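Local atomic coordinates of beta-mannosidase (Trichoderma harzianum, PDB entry 4CVU), a protein that hydrolyses beta-mannosidic linkages as a family 2 glycoside hydrolase, probably releasing mannose from the non-reducing ends of oligosaccharides. Residues A[118-123]-A[140-145]; A[234-239]-A[528-533]; A[239-244]-A[520-525]. All coordinates share one frame; numbering follows the deposited sequence.

Overall arrangement
Interaction 1 comes first along the chain and stands apart, its centre about 42 Å from that of interaction 2 and about 41 Å from that of interaction 3. It lies in the galactose-binding-like domain, where a hairpin of an antiparallel sheet meets helix 140-145. Interactions 2 and 3 have centres about 8 Å apart, share Gly239 and touch directly; interaction 3 is nested within the chain loop closed by interaction 2. Both bring strand 227-237, or the loop after it, against helix 506-528 or the loop leading from it to strand 534-535. Together they fasten an edge strand of the immunoglobulin-like domain to a (beta/alpha)8 fold, as in the catalytic barrel of family 2 glycoside hydrolases.

Interaction 1 (A[118-123]-A[140-145]). With MAN (alpha-D-mannopyranose), chain C.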
loop_
_atom_site.group_PDB
_atom_site.type_symbol
_atom_site.label_atom_id
_atom_site.label_comp_id
_atom_site.label_asym_id
_atom_site.label_seq_id
_atom_site.Cartn_x
_atom_site.Cartn_y
_atom_site.Cartn_z
ATOM N N VAL A 118 25.476 24.933 -15.635
ATOM C CA VAL A 118 24.456 25.783 -16.237
ATOM C C VAL A 118 24.903 26.167 -17.649
ATOM O O VAL A 118 26.049 26.602 -17.836
ATOM C CB VAL A 118 24.243 27.060 -15.397
ATOM C CG1 VAL A 118 23.108 27.898 -15.970
ATOM C CG2 VAL A 118 23.968 26.715 -13.936
ATOM N N LYS A 119 24.004 26.003 -18.621
ATOM C CA LYS A 119 24.254 26.358 -20.009
ATOM C C LYS A 119 23.160 27.249 -20.557
ATOM O O LYS A 119 21.982 27.021 -20.318
ATOM C CB LYS A 119 24.343 25.129 -20.912
ATOM C CG LYS A 119 25.613 24.327 -20.774
ATOM C CD LYS A 119 25.722 23.313 -21.903
ATOM C CE LYS A 119 26.707 22.211 -21.554
ATOM N NZ LYS A 119 27.226 21.500 -22.758
ATOM N N PHE A 120 23.563 28.249 -21.332
ATOM C CA PHE A 120 22.633 29.180 -21.941
ATOM C C PHE A 120 23.048 29.332 -23.409
ATOM O O PHE A 120 24.181 29.738 -23.717
ATOM C CB PHE A 120 22.644 30.525 -21.194
ATOM C CG PHE A 120 21.501 31.431 -21.557
ATOM C CD1 PHE A 120 20.248 31.237 -21.013
ATOM C CD2 PHE A 120 21.670 32.463 -22.453
ATOM C CE1 PHE A 120 19.191 32.067 -21.332
ATOM C CE2 PHE A 120 20.612 33.297 -22.786
ATOM C CZ PHE A 120 19.377 33.106 -22.225
ATOM N N CYS A 121 22.123 28.984 -24.297
ATOM C CA CYS A 121 22.410 28.814 -25.723
ATOM C C CYS A 121 23.678 27.982 -25.919
ATOM O O CYS A 121 24.599 28.396 -26.617
ATOM C CB CYS A 121 22.537 30.174 -26.416
ATOM S SG CYS A 121 22.430 30.031 -28.222
ATOM N N ASP A 122 23.766 26.855 -25.238
ATOM C CA ASP A 122 24.849 25.884 -25.420
ATOM C C ASP A 122 26.246 26.286 -24.867
ATOM O O ASP A 122 27.219 25.581 -25.054
ATOM C CB ASP A 122 24.946 25.531 -26.893
ATOM C CG ASP A 122 24.873 24.059 -27.147
ATOM O OD1 ASP A 122 25.283 23.278 -26.272
ATOM O OD2 ASP A 122 24.412 23.676 -28.233
ATOM N N HIS A 123 26.311 27.391 -24.144
ATOM C CA HIS A 123 27.526 27.845 -23.514
ATOM C C HIS A 123 27.512 27.598 -22.017
ATOM O O HIS A 123 26.605 28.022 -21.369
ATOM C CB HIS A 123 27.643 29.341 -23.747
ATOM C CG HIS A 123 27.826 29.708 -25.185
ATOM N ND1 HIS A 123 28.387 30.895 -25.578
ATOM C CD2 HIS A 123 27.562 29.026 -26.317
ATOM C CE1 HIS A 123 28.434 30.940 -26.893
ATOM N NE2 HIS A 123 27.941 29.816 -27.366
ATOM N N SER A 140 24.781 37.859 -21.164
ATOM C CA SER A 140 24.581 38.815 -22.253
ATOM C C SER A 140 25.222 38.359 -23.557
ATOM O O SER A 140 24.601 38.442 -24.621
ATOM C CB SER A 140 25.114 40.194 -21.854
ATOM O OG SER A 140 24.270 40.775 -20.878
ATOM N N SER A 141 26.454 37.862 -23.464
ATOM C CA SER A 141 27.222 37.478 -24.655
ATOM C C SER A 141 26.744 36.150 -25.258
ATOM O O SER A 141 26.751 35.973 -26.462
ATOM C CB SER A 141 28.734 37.441 -24.351
ATOM O OG SER A 141 29.084 36.380 -23.479
ATOM N N ALA A 142 26.314 35.212 -24.416
ATOM C CA ALA A 142 25.713 33.973 -24.916
ATOM C C ALA A 142 24.446 34.300 -25.707
ATOM O O ALA A 142 24.237 33.779 -26.794
ATOM C CB ALA A 142 25.400 33.038 -23.766
ATOM N N LEU A 143 23.626 35.191 -25.163
ATOM C CA LEU A 143 22.413 35.635 -25.839
ATOM C C LEU A 143 22.730 36.278 -27.191
ATOM O O LEU A 143 22.053 36.012 -28.177
ATOM C CB LEU A 143 21.637 36.613 -24.945
ATOM C CG LEU A 143 20.384 37.300 -25.499
ATOM C CD1 LEU A 143 19.371 36.282 -25.984
ATOM C CD2 LEU A 143 19.748 38.205 -24.454
ATOM N N ALA A 144 23.764 37.118 -27.231
ATOM C CA ALA A 144 24.136 37.827 -28.465
ATOM C C ALA A 144 24.576 36.875 -29.565
ATOM O O ALA A 144 24.198 37.051 -30.703
ATOM C CB ALA A 144 25.233 38.842 -28.185
ATOM N N SER A 145 25.366 35.863 -29.220
ATOM C CA SER A 145 25.786 34.830 -30.184
ATOM C C SER A 145 24.646 33.886 -30.615
ATOM O O SER A 145 24.786 33.148 -31.594
ATOM C CB SER A 145 26.921 33.980 -29.592
ATOM O OG SER A 145 26.431 33.066 -28.607
HETATM C C1 MAN C . 34.120 27.648 -22.259
HETATM C C2 MAN C . 33.155 28.427 -23.150
HETATM C C3 MAN C . 31.765 27.790 -23.119
HETATM C C4 MAN C . 31.871 26.302 -23.454
HETATM C C5 MAN C . 32.825 25.627 -22.456
HETATM C C6 MAN C . 32.997 24.138 -22.728
HETATM O O2 MAN C . 33.653 28.488 -24.476
HETATM O O3 MAN C . 30.891 28.462 -24.002
HETATM O O4 MAN C . 30.587 25.702 -23.440
HETATM O O5 MAN C . 34.104 26.253 -22.491
HETATM O O6 MAN C . 33.914 23.592 -21.793
#
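His123 and Phe120 carry the two flanks of this contact, with Ala142 of helix 140-145 set between them. Following His123 outward, CB lies 3.4 Å from O3 of a mannose that belongs to a glycan attached to the protein itself. CG is nearly as close to the same oxygen, and ND1 and CD2 still have it as a neighbour, less closely. ND1 also meets the helix, 4.1 Å from Ala142 CB. At the tip, CE1 comes within 3.4 Å of Ser145 OG, an approach oblique to the imidazole and not a hydrogen bond; NE2 borders the same Ser145 OG at 3.8 Å. That hydroxyl is engaged elsewhere, donating to Ala142 O at 2.9 Å, three residues earlier. The serine torsion, which puts OG between the backbone N and the carbonyl carbon (chi1 75°), folds it back onto this carbonyl.

On the other flank, Phe120 has CG anti to its backbone N (chi1 -167°), and its ring meets the helix edge-on. CD2 is 4.0 Å from Ala142 CB, which lies in the ring plane, and CE2 packs against Leu143 CB, the two side chains running side by side. Ala142 CB also sits 3.5 Å from Phe120 O. Val139 and Pro150 touch the Phe120 ring as well. Between the flanks, Cys121 forms a disulfide with Cys146, just beyond the helix segment, tying the two parts covalently. Reciprocal Phe120-His123 backbone bonds close a type I' turn, common in two-residue beta-hairpins, here joining strands 116-120 and 123-126 in the galactose-binding-like domain of a family 2 glycoside hydrolase.

Interaction 2 (A[234-239]-A[528-533]). With NAG (2-acetamido-2-deoxy-beta-D-glucopyranose), chain E.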
loop_
_atom_site.group_PDB
_atom_site.type_symbol
_atom_site.label_atom_id
_atom_site.label_comp_id
_atom_site.label_asym_id
_atom_site.label_seq_id
_atom_site.Cartn_x
_atom_site.Cartn_y
_atom_site.Cartn_z
ATOM N N ASP A 234 19.347 45.329 9.958
ATOM C CA ASP A 234 19.844 45.035 11.306
ATOM C C ASP A 234 19.299 46.128 12.216
ATOM O O ASP A 234 19.706 47.295 12.110
ATOM C CB ASP A 234 21.371 45.006 11.331
ATOM C CG ASP A 234 21.940 44.334 12.580
ATOM O OD1 ASP A 234 21.212 43.608 13.326
ATOM O OD2 ASP A 234 23.137 44.524 12.821
ATOM N N ILE A 235 18.316 45.763 13.029
ATOM C CA ILE A 235 17.752 46.661 14.009
ATOM C C ILE A 235 18.284 46.245 15.370
ATOM O O ILE A 235 18.058 45.111 15.822
ATOM C CB ILE A 235 16.234 46.632 14.002
ATOM C CG1 ILE A 235 15.724 47.064 12.622
ATOM C CG2 ILE A 235 15.724 47.577 15.058
ATOM C CD1 ILE A 235 14.233 46.963 12.462
ATOM N N PHE A 236 19.029 47.146 15.989
ATOM C CA PHE A 236 19.682 46.878 17.271
ATOM C C PHE A 236 19.650 48.134 18.151
ATOM O O PHE A 236 19.280 49.210 17.685
ATOM C CB PHE A 236 21.124 46.404 17.063
ATOM C CG PHE A 236 21.952 47.312 16.207
ATOM C CD1 PHE A 236 21.817 47.312 14.816
ATOM C CD2 PHE A 236 22.868 48.176 16.786
ATOM C CE1 PHE A 236 22.574 48.144 14.038
ATOM C CE2 PHE A 236 23.626 49.027 16.008
ATOM C CZ PHE A 236 23.471 49.017 14.631
ATOM N N ARG A 237 20.007 47.972 19.423
ATOM C CA ARG A 237 20.128 49.107 20.327
ATOM C C ARG A 237 21.482 49.741 20.090
ATOM O O ARG A 237 22.480 49.056 19.820
ATOM C CB ARG A 237 20.005 48.658 21.792
ATOM C CG ARG A 237 18.632 48.111 22.202
ATOM C CD ARG A 237 17.645 49.221 22.496
ATOM N NE ARG A 237 16.334 48.736 22.919
ATOM C CZ ARG A 237 15.348 49.507 23.387
ATOM N NH1 ARG A 237 15.519 50.821 23.518
ATOM N NH2 ARG A 237 14.183 48.973 23.743
ATOM N N LYS A 238 21.535 51.056 20.208
ATOM C CA LYS A 238 22.782 51.740 19.982
ATOM C C LYS A 238 23.842 51.226 20.977
ATOM O O LYS A 238 23.574 51.055 22.162
ATOM C CB LYS A 238 22.586 53.245 20.105
ATOM C CG LYS A 238 23.725 54.035 19.506
ATOM C CD LYS A 238 23.289 55.418 19.041
ATOM C CE LYS A 238 24.471 56.158 18.419
ATOM N NZ LYS A 238 25.097 55.334 17.327
ATOM N N GLY A 239 25.035 50.951 20.474
ATOM C CA GLY A 239 26.126 50.394 21.289
ATOM C C GLY A 239 26.106 48.867 21.441
ATOM O O GLY A 239 26.981 48.304 22.082
ATOM N N ASN A 528 27.968 41.386 9.645
ATOM C CA ASN A 528 26.618 41.559 9.057
ATOM C C ASN A 528 25.455 41.635 10.040
ATOM O O ASN A 528 24.292 41.749 9.624
ATOM C CB ASN A 528 26.394 40.453 8.018
ATOM C CG ASN A 528 27.248 40.668 6.770
ATOM O OD1 ASN A 528 26.916 41.484 5.916
ATOM N ND2 ASN A 528 28.343 39.936 6.670
ATOM N N SER A 529 25.763 41.610 11.331
ATOM C CA SER A 529 24.737 41.669 12.379
ATOM C C SER A 529 25.324 42.123 13.710
ATOM O O SER A 529 26.331 41.563 14.153
ATOM C CB SER A 529 24.095 40.263 12.578
ATOM O OG SER A 529 22.966 40.344 13.428
ATOM N N HIS A 530 24.700 43.125 14.336
ATOM C CA HIS A 530 25.039 43.548 15.718
ATOM C C HIS A 530 24.058 42.929 16.739
ATOM O O HIS A 530 24.311 42.977 17.939
ATOM C CB HIS A 530 25.004 45.091 15.876
ATOM C CG HIS A 530 26.016 45.822 15.046
ATOM N ND1 HIS A 530 27.364 45.821 15.337
ATOM C CD2 HIS A 530 25.871 46.594 13.941
ATOM C CE1 HIS A 530 28.007 46.544 14.434
ATOM N NE2 HIS A 530 27.124 47.027 13.578
ATOM N N SER A 531 22.963 42.348 16.232
ATOM C CA SER A 531 21.818 41.973 17.041
ATOM C C SER A 531 21.762 40.471 17.426
ATOM O O SER A 531 21.168 40.110 18.444
ATOM C CB SER A 531 20.535 42.374 16.299
ATOM O OG SER A 531 20.435 41.741 15.047
ATOM N N ILE A 532 22.396 39.610 16.631
ATOM C CA ILE A 532 22.239 38.164 16.807
ATOM C C ILE A 532 23.485 37.524 17.411
ATOM O O ILE A 532 24.555 37.581 16.808
ATOM C CB ILE A 532 21.934 37.472 15.486
ATOM C CG1 ILE A 532 20.646 38.052 14.868
ATOM C CG2 ILE A 532 21.810 35.962 15.711
ATOM C CD1 ILE A 532 19.425 38.003 15.754
ATOM N N SER A 533 23.318 36.897 18.580
ATOM C CA SER A 533 24.430 36.235 19.288
ATOM C C SER A 533 24.833 34.900 18.638
ATOM O O SER A 533 24.107 34.350 17.808
ATOM C CB SER A 533 24.056 35.962 20.739
ATOM O OG SER A 533 23.663 37.123 21.402
HETATM C C1 NAG E . 25.584 48.275 8.553
HETATM C C2 NAG E . 26.809 48.715 9.351
HETATM C C3 NAG E . 28.047 48.602 8.486
HETATM C C4 NAG E . 28.192 47.159 7.964
HETATM C C5 NAG E . 26.887 46.733 7.292
HETATM C C6 NAG E . 26.816 45.269 6.870
HETATM C C7 NAG E . 26.397 50.382 11.098
HETATM C C8 NAG E . 26.177 51.832 11.423
HETATM N N2 NAG E . 26.595 50.080 9.822
HETATM O O3 NAG E . 29.156 48.954 9.274
HETATM O O4 NAG E . 29.239 47.086 7.017
HETATM O O5 NAG E . 25.793 46.945 8.146
HETATM O O6 NAG E . 25.634 45.108 6.102
HETATM O O7 NAG E . 26.392 49.552 12.004
#
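A single buried carboxylate, that of Asp234, holds two consecutive residues of the 528-533 loop, one with each oxygen. OD2 accepts the backbone N of His530 at 2.6 Å, a short and fairly straight bond (N-H...O 164°) that uses the syn lone pair. OD1 takes the hydroxyl of Ser531, whose OG lies 2.7 Å away and approaches nearly along the C-O axis. The first bond of the aspartate side chain points from strand 227-237 toward the loop, and Asn476 ND2 gives OD1 a further donor. Asn476 also reaches the loop through Ser529 OG.

Two residues along the strand, Phe236 provides the apolar half of the contact. His530 CB stands over the face of its ring, 3.9 Å from the centroid and only 14° from the ring normal, as a CH-pi contact. Farther out, His530 CD2 lies above the same ring toward its rim, 3.5 Å from Phe236 CZ. The two ring planes are inclined at 46°, which makes the pair neither a stack nor edge-to-face. At the outer end of the imidazole, His530 NE2 donates a weak hydrogen bond to O7 of an N-acetylglucosamine at 3.1 Å; this sugar is part of a protein-linked glycan and also bonds to Arg473.

The strand is an edge strand of the immunoglobulin-like domain, whereas the loop leads into strand 534-535 of a (beta/alpha)8 fold, as in the catalytic barrel of family 2 glycoside hydrolases. Gripped by three hydrogen-bond donors, the carboxylate of Asp234 is likely to stay ionised even though it is buried.

Interaction 3 (A[239-244]-A[520-525]); sequences GQFNNF and TLFNVL. With MAN (alpha-D-mannopyranose), chain B.
Phe241 and Phe522 reach toward each other tip to tip, with their CZ atoms 3.9 Å apart. Each has CG anti to its own backbone N (chi1 -177° in both), and this extended first torsion directs one ring out from the loop and the other out from helix 506-528. Asn242 lies close by: its CB sits at the edge of the Phe522 ring, near the ring plane, 4.2 Å from CE1. Its CG is anti to the carbonyl carbon. In the amide beyond, OD1 stands 3.4 Å above the plane of the Phe241 ring, displaced toward the rim, while ND2 donates to the backbone oxygens of Ile532 and Ser529.

Residues Phe241 to Phe244 form a type II beta turn, with Asn243 in its third place at a positive phi (78°). The turn belongs to the loop between strands 227-237 and 252-261 of the immunoglobulin-like domain. It reaches through its side chains to helix 506-528, which leads into strand 534-535 of the barrel. Ile546 touches both Phe241 and Phe522, extending the apolar patch.

Elsewhere on the helix, Asn523 OD1 accepts a hydrogen bond from O4 of a mannose, part of a protein-linked glycan, at 2.8 Å. An alanine here would probably leave that mannose hydroxyl without its acceptor, and the backbone oxygen of Thr519 without the side-chain donor that Asn523 ND2 supplies.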
loop_
_atom_site.group_PDB
_atom_site.type_symbol
_atom_site.label_atom_id
_atom_site.label_comp_id
_atom_site.label_asym_id
_atom_site.label_seq_id
_atom_site.Cartn_x
_atom_site.Cartn_y
_atom_site.Cartn_z
ATOM N N GLY A 239 25.035 50.951 20.474
ATOM C CA GLY A 239 26.126 50.394 21.289
ATOM C C GLY A 239 26.106 48.867 21.441
ATOM O O GLY A 239 26.981 48.304 22.082
ATOM N N GLN A 240 25.096 48.207 20.877
ATOM C CA GLN A 240 24.916 46.751 21.060
ATOM C C GLN A 240 25.968 45.966 20.302
ATOM O O GLN A 240 26.259 46.252 19.140
ATOM C CB GLN A 240 23.503 46.305 20.624
ATOM C CG GLN A 240 23.217 44.797 20.722
ATOM C CD GLN A 240 21.762 44.441 20.429
ATOM O OE1 GLN A 240 20.922 45.296 20.114
ATOM N NE2 GLN A 240 21.445 43.136 20.563
ATOM N N PHE A 241 26.486 44.934 20.939
ATOM C CA PHE A 241 27.326 43.961 20.273
ATOM C C PHE A 241 26.841 42.514 20.471
ATOM O O PHE A 241 26.125 42.226 21.409
ATOM C CB PHE A 241 28.763 44.094 20.765
ATOM C CG PHE A 241 29.716 43.158 20.078
ATOM C CD1 PHE A 241 30.062 43.353 18.754
ATOM C CD2 PHE A 241 30.201 42.047 20.729
ATOM C CE1 PHE A 241 30.928 42.485 18.122
ATOM C CE2 PHE A 241 31.051 41.176 20.094
ATOM C CZ PHE A 241 31.422 41.402 18.794
ATOM N N ASN A 242 27.255 41.615 19.608
ATOM C CA ASN A 242 26.856 40.228 19.713
ATOM C C ASN A 242 27.255 39.600 21.036
ATOM O O ASN A 242 28.359 39.777 21.494
ATOM C CB ASN A 242 27.469 39.443 18.559
ATOM C CG ASN A 242 27.341 40.164 17.232
ATOM O OD1 ASN A 242 27.990 41.167 16.985
ATOM N ND2 ASN A 242 26.518 39.651 16.382
ATOM N N ASN A 243 26.336 38.857 21.634
ATOM C CA ASN A 243 26.620 38.064 22.823
ATOM C C ASN A 243 26.691 38.853 24.146
ATOM O O ASN A 243 26.980 38.308 25.178
ATOM C CB ASN A 243 27.882 37.216 22.613
ATOM C CG ASN A 243 27.665 36.065 21.637
ATOM O OD1 ASN A 243 27.424 34.961 22.066
ATOM N ND2 ASN A 243 27.703 36.321 20.363
ATOM N N PHE A 244 26.396 40.148 24.108
ATOM C CA PHE A 244 26.395 40.999 25.303
ATOM C C PHE A 244 25.025 41.686 25.453
ATOM O O PHE A 244 24.392 42.086 24.451
ATOM C CB PHE A 244 27.514 42.052 25.223
ATOM C CG PHE A 244 28.895 41.474 25.334
ATOM C CD1 PHE A 244 29.557 41.037 24.222
ATOM C CD2 PHE A 244 29.521 41.356 26.561
ATOM C CE1 PHE A 244 30.830 40.492 24.301
ATOM C CE2 PHE A 244 30.787 40.803 26.661
ATOM C CZ PHE A 244 31.442 40.358 25.536
ATOM N N THR A 520 36.644 32.559 11.087
ATOM C CA THR A 520 35.970 32.937 9.829
ATOM C C THR A 520 34.501 33.265 10.087
ATOM O O THR A 520 34.050 34.386 9.840
ATOM C CB THR A 520 36.043 31.832 8.770
ATOM O OG1 THR A 520 37.397 31.438 8.587
ATOM C CG2 THR A 520 35.481 32.311 7.431
ATOM N N LEU A 521 33.776 32.286 10.619
ATOM C CA LEU A 521 32.325 32.415 10.780
ATOM C C LEU A 521 31.873 33.509 11.770
ATOM O O LEU A 521 30.954 34.254 11.464
ATOM C CB LEU A 521 31.700 31.056 11.124
ATOM C CG LEU A 521 31.222 30.174 9.949
ATOM C CD1 LEU A 521 32.130 30.157 8.744
ATOM C CD2 LEU A 521 30.975 28.757 10.410
ATOM N N PHE A 522 32.476 33.608 12.947
ATOM C CA PHE A 522 32.042 34.679 13.873
ATOM C C PHE A 522 32.318 36.062 13.290
ATOM O O PHE A 522 31.527 36.982 13.469
ATOM C CB PHE A 522 32.698 34.584 15.259
ATOM C CG PHE A 522 32.213 35.637 16.240
ATOM C CD1 PHE A 522 30.860 35.775 16.507
ATOM C CD2 PHE A 522 33.111 36.472 16.904
ATOM C CE1 PHE A 522 30.385 36.713 17.417
ATOM C CE2 PHE A 522 32.655 37.421 17.814
ATOM C CZ PHE A 522 31.288 37.550 18.066
ATOM N N ASN A 523 33.471 36.222 12.628
ATOM C CA ASN A 523 33.757 37.491 11.935
ATOM C C ASN A 523 32.750 37.799 10.860
ATOM O O ASN A 523 32.283 38.899 10.785
ATOM C CB ASN A 523 35.177 37.544 11.362
ATOM C CG ASN A 523 36.127 38.172 12.334
ATOM O OD1 ASN A 523 36.012 39.371 12.594
ATOM N ND2 ASN A 523 37.036 37.385 12.915
ATOM N N VAL A 524 32.373 36.798 10.069
ATOM C CA VAL A 524 31.345 37.004 9.023
ATOM C C VAL A 524 29.992 37.421 9.614
ATOM O O VAL A 524 29.350 38.362 9.124
ATOM C CB VAL A 524 31.148 35.767 8.140
ATOM C CG1 VAL A 524 29.939 35.934 7.224
ATOM C CG2 VAL A 524 32.374 35.502 7.293
ATOM N N LEU A 525 29.546 36.761 10.674
ATOM C CA LEU A 525 28.281 37.153 11.326
ATOM C C LEU A 525 28.349 38.575 11.916
ATOM O O LEU A 525 27.412 39.379 11.750
ATOM C CB LEU A 525 27.925 36.199 12.454
ATOM C CG LEU A 525 26.727 36.608 13.321
ATOM C CD1 LEU A 525 25.475 36.813 12.481
ATOM C CD2 LEU A 525 26.470 35.539 14.365
HETATM C C1 MAN B . 38.746 42.381 9.582
HETATM C C2 MAN B . 39.696 41.423 10.282
HETATM C C3 MAN B . 38.996 40.705 11.453
HETATM C C4 MAN B . 38.471 41.780 12.408
HETATM C C5 MAN B . 37.509 42.678 11.623
HETATM C C6 MAN B . 36.915 43.800 12.452
HETATM O O2 MAN B . 40.766 42.255 10.782
HETATM O O3 MAN B . 39.916 39.864 12.157
HETATM O O4 MAN B . 37.901 41.170 13.585
HETATM O O5 MAN B . 38.185 43.302 10.525
HETATM O O6 MAN B . 36.070 44.609 11.620
#